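Local coordinates for leucine aminopeptidase 1 (Caenorhabditis elegans, PDB 2HC9), which catalyses the zinc-dependent release of N-terminal amino acids, preferably leucine, from peptides, and probably acts as a digestive enzyme, at the interface of chains A and B. Residues are numbered along the deposited sequence; one frame, centred on the assembly and turned at random. Chains: chain A/B, Leucine aminopeptidase 1.

Contact 1 and contact 2 belong to one two-fold symmetric interface between chains A and B, their centres of C-alpha atoms about 22 Å apart. The bridge from Arg58, at the end of helix 49-58, to Glu70 recurs in both with the chains exchanged; contact 1 adds A:Asp105, and contact 2 adds the packing of B:Tyr69 on A:Met55 and A:Ile59. The two-fold thus fastens each subunit's helix end to its neighbour, so the interface is held in two places. The centres of contacts 1 and 2 lie about 41 and 46 Å from A:Lys264, an active-site residue, which suggests a part in assembling the hexamer rather than in catalysis.

Contact 1: the interface of chains A and B. Residues chain A 17, 69-70, 103, 105; chain B 58.
B:Arg58 brings its guanidinium between two carboxylates of chain A, A:Asp105 and A:Glu70, and forms a salt bridge with each. A:Asp105 meets it tip to tip, with the two planes only 18° apart. B:Arg58 NH1 gives an almost straight hydrogen bond of 2.7 Å to A:Asp105 OD2, and B:Arg58 NH2 reaches A:Asp105 OD1 at 2.9 Å, each oxygen using its syn lone pair. A:Glu70 comes to the side edge instead, its carboxylate turned 84° from the guanidinium. There A:Glu70 OE2 alone accepts from B:Arg58 NE, at 2.9 Å, and from NH2, the latter approaching tilted out of the carboxylate plane. NH2 thus serves both acids, and four bonds fix the rotation of the group. Arginine suits this place because its flat cation offers one edge to each acid.

A:Leu17 CD2 and A:Pro103 CB, 3.6 and 3.7 Å from B:Arg58 NH2, lightly flank it with apolar carbons, which may strengthen the charge pairing. Farther out, the arginine chain bends at its second and third torsions (chi3 -45°) to turn the guanidinium toward the acids. The A:Tyr69 hydroxyl positions its stem, crossing at about a right angle with OH 3.2 Å from B:Arg58 CG. A water 2.7 Å from A:Glu70 OE1 also bonds B:Arg58 O. The site is a polar lock between N-terminal domains, joining two subunits of the hexamer.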
loop_
_atom_site.group_PDB
_atom_site.type_symbol
_atom_site.label_atom_id
_atom_site.label_comp_id
_atom_site.label_asym_id
_atom_site.label_seq_id
_atom_site.Cartn_x
_atom_site.Cartn_y
_atom_site.Cartn_z
ATOM N N LEU A 17 -0.677 19.354 51.685
ATOM C CA LEU A 17 -1.117 20.177 50.557
ATOM C C LEU A 17 -2.234 19.440 49.831
ATOM O O LEU A 17 -2.100 18.251 49.500
ATOM C CB LEU A 17 0.042 20.432 49.592
ATOM C CG LEU A 17 -0.198 21.497 48.514
ATOM C CD1 LEU A 17 -0.495 22.877 49.137
ATOM C CD2 LEU A 17 1.043 21.573 47.593
ATOM N N TYR A 69 -4.102 29.115 40.688
ATOM C CA TYR A 69 -3.083 28.949 39.652
ATOM C C TYR A 69 -2.601 27.504 39.434
ATOM O O TYR A 69 -2.092 27.198 38.364
ATOM C CB TYR A 69 -1.932 29.958 39.771
ATOM C CG TYR A 69 -0.995 29.742 40.947
ATOM C CD1 TYR A 69 0.068 28.849 40.864
ATOM C CD2 TYR A 69 -1.168 30.448 42.133
ATOM C CE1 TYR A 69 0.938 28.649 41.947
ATOM C CE2 TYR A 69 -0.319 30.241 43.224
ATOM C CZ TYR A 69 0.725 29.347 43.117
ATOM O OH TYR A 69 1.556 29.163 44.187
ATOM N N GLU A 70 -2.796 26.619 40.421
ATOM C CA GLU A 70 -2.364 25.213 40.267
ATOM C C GLU A 70 -3.135 24.163 41.063
ATOM O O GLU A 70 -3.072 22.983 40.723
ATOM C CB GLU A 70 -0.867 25.054 40.536
ATOM C CG GLU A 70 -0.488 25.360 41.969
ATOM C CD GLU A 70 0.978 25.110 42.259
ATOM O OE1 GLU A 70 1.738 24.803 41.315
ATOM O OE2 GLU A 70 1.355 25.192 43.453
ATOM N N PRO A 103 0.340 19.526 41.403
ATOM C CA PRO A 103 1.724 19.848 41.746
ATOM C C PRO A 103 2.440 18.692 42.429
ATOM O O PRO A 103 1.838 17.917 43.167
ATOM C CB PRO A 103 1.595 21.065 42.676
ATOM C CG PRO A 103 0.311 21.706 42.247
ATOM C CD PRO A 103 -0.607 20.562 41.869
ATOM N N ASP A 105 4.223 18.273 44.954
ATOM C CA ASP A 105 4.151 18.094 46.403
ATOM C C ASP A 105 2.724 18.022 46.971
ATOM O O ASP A 105 2.528 18.071 48.191
ATOM C CB ASP A 105 4.942 19.203 47.114
ATOM C CG ASP A 105 4.491 20.607 46.713
ATOM O OD1 ASP A 105 3.758 20.759 45.710
ATOM O OD2 ASP A 105 4.864 21.578 47.416
ATOM N N ARG B 58 6.588 29.248 43.379
ATOM C CA ARG B 58 6.038 27.895 43.178
ATOM C C ARG B 58 6.089 27.420 41.733
ATOM O O ARG B 58 6.291 26.235 41.488
ATOM C CB ARG B 58 4.594 27.813 43.643
ATOM C CG ARG B 58 4.382 28.088 45.104
ATOM C CD ARG B 58 4.361 26.813 45.898
ATOM N NE ARG B 58 3.553 25.733 45.321
ATOM C CZ ARG B 58 3.687 24.464 45.697
ATOM N NH1 ARG B 58 4.597 24.155 46.617
ATOM N NH2 ARG B 58 2.938 23.509 45.167
HETATM O O HOH W 1 4.295 24.100 41.770
#

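Contact 2: the interface of chains A and B. Residues chain A 54-55, 58-59; chain B 69-70.
A:Met55 lies over one face of the B:Tyr69 ring, with CG 3.6 Å from the ring centroid in a CH-pi contact. The opposite face is backed by its own neighbour in sequence: B:Glu70 CG sits 3.6 Å from B:Tyr69 CE1, offset toward that edge. At the hydroxyl end, a water lies at the edge in the ring plane. The other flat group, the A:Arg58 guanidinium, has B:Glu70 at its edge and in its plane, the carboxylate turned nearly perpendicular. In this M17-family leucine aminopeptidase, the tyrosine comes from the N-terminal domain of one subunit and lies against helix 49-58 of the next.

The methionine runs past the ring in the opposite direction to the tyrosine side chain. With CG anti to the backbone N (chi1 179°), it stays extended as far as the sulfur and bends only at the terminal methyl; A:Met55 SD lies 3.8 Å from B:Tyr69 CD2. An unbranched, flexible thioether chain suits a flat aromatic face. A:Ile59, just beyond the helix, adds CG2 on the same side of the ring, 4.0 Å from B:Tyr69 CD1. Its branched side chain touches the border of the ring beside the methionine.

The ring's far end combines apolar and polar contacts. B:Tyr69 OH packs against the aliphatic stem of A:Arg58, with the ring and guanidinium planes 57° apart. B:Tyr69 OH bonds the edge water at 2.7 Å, and that water also bonds A:Ser54 OG, a small hydroxyl one helical turn back. Thus tyrosine offers both a broad apolar face and a polar tip. Beyond the stem, A:Arg58 holds B:Glu70 through NE and NH2. An alanine in place of A:Arg58 would probably leave B:Glu70 OE2 without its charged mate and open a gap beside B:Tyr69 OH. A second water bonds both B:Glu70 OE1 and the backbone oxygen A:Arg58 O.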
loop_
_atom_site.group_PDB
_atom_site.type_symbol
_atom_site.label_atom_id
_atom_site.label_comp_id
_atom_site.label_asym_id
_atom_site.label_seq_id
_atom_site.Cartn_x
_atom_site.Cartn_y
_atom_site.Cartn_z
ATOM N N SER A 54 -21.545 34.622 41.123
ATOM C CA SER A 54 -21.093 35.354 39.946
ATOM C C SER A 54 -20.426 34.398 38.942
ATOM O O SER A 54 -20.778 34.378 37.757
ATOM C CB SER A 54 -20.130 36.457 40.373
ATOM O OG SER A 54 -19.659 37.186 39.256
ATOM N N MET A 55 -19.488 33.585 39.429
ATOM C CA MET A 55 -18.808 32.598 38.574
ATOM C C MET A 55 -19.762 31.588 37.913
ATOM O O MET A 55 -19.721 31.395 36.695
ATOM C CB MET A 55 -17.717 31.875 39.362
ATOM C CG MET A 55 -16.986 30.818 38.530
ATOM S SD MET A 55 -15.678 30.030 39.464
ATOM C CE MET A 55 -16.665 29.239 40.744
ATOM N N ARG A 58 -21.499 33.061 35.004
ATOM C CA ARG A 58 -20.682 33.297 33.801
ATOM C C ARG A 58 -20.315 32.026 33.048
ATOM O O ARG A 58 -20.238 32.043 31.825
ATOM C CB ARG A 58 -19.392 34.022 34.144
ATOM C CG ARG A 58 -19.572 35.386 34.746
ATOM C CD ARG A 58 -19.502 36.455 33.693
ATOM N NE ARG A 58 -18.402 36.314 32.734
ATOM C CZ ARG A 58 -18.385 36.956 31.568
ATOM N NH1 ARG A 58 -19.410 37.743 31.249
ATOM N NH2 ARG A 58 -17.375 36.817 30.723
ATOM N N ILE A 59 -20.034 30.934 33.759
ATOM C CA ILE A 59 -19.444 29.777 33.085
ATOM C C ILE A 59 -20.477 29.130 32.169
ATOM O O ILE A 59 -21.684 29.213 32.442
ATOM C CB ILE A 59 -18.814 28.743 34.057
ATOM C CG1 ILE A 59 -19.872 28.136 34.972
ATOM C CG2 ILE A 59 -17.628 29.356 34.828
ATOM C CD1 ILE A 59 -19.288 27.496 36.180
ATOM N N TYR B 69 -10.635 32.467 36.781
ATOM C CA TYR B 69 -11.343 31.334 36.184
ATOM C C TYR B 69 -11.493 31.390 34.653
ATOM O O TYR B 69 -11.680 30.352 34.033
ATOM C CB TYR B 69 -12.655 30.995 36.907
ATOM C CG TYR B 69 -13.780 31.998 36.722
ATOM C CD1 TYR B 69 -14.617 31.943 35.611
ATOM C CD2 TYR B 69 -14.013 32.989 37.670
ATOM C CE1 TYR B 69 -15.660 32.866 35.437
ATOM C CE2 TYR B 69 -15.037 33.925 37.496
ATOM C CZ TYR B 69 -15.849 33.850 36.384
ATOM O OH TYR B 69 -16.854 34.765 36.232
ATOM N N GLU B 70 -11.371 32.580 34.050
ATOM C CA GLU B 70 -11.495 32.696 32.582
ATOM C C GLU B 70 -10.748 33.849 31.915
ATOM O O GLU B 70 -10.517 33.799 30.709
ATOM C CB GLU B 70 -12.959 32.720 32.142
ATOM C CG GLU B 70 -13.704 33.943 32.632
ATOM C CD GLU B 70 -15.127 34.014 32.118
ATOM O OE1 GLU B 70 -15.583 33.051 31.464
ATOM O OE2 GLU B 70 -15.775 35.063 32.348
HETATM O O HOH W 2 -18.006 33.191 30.301
HETATM O O HOH W 3 -17.226 36.536 38.208
#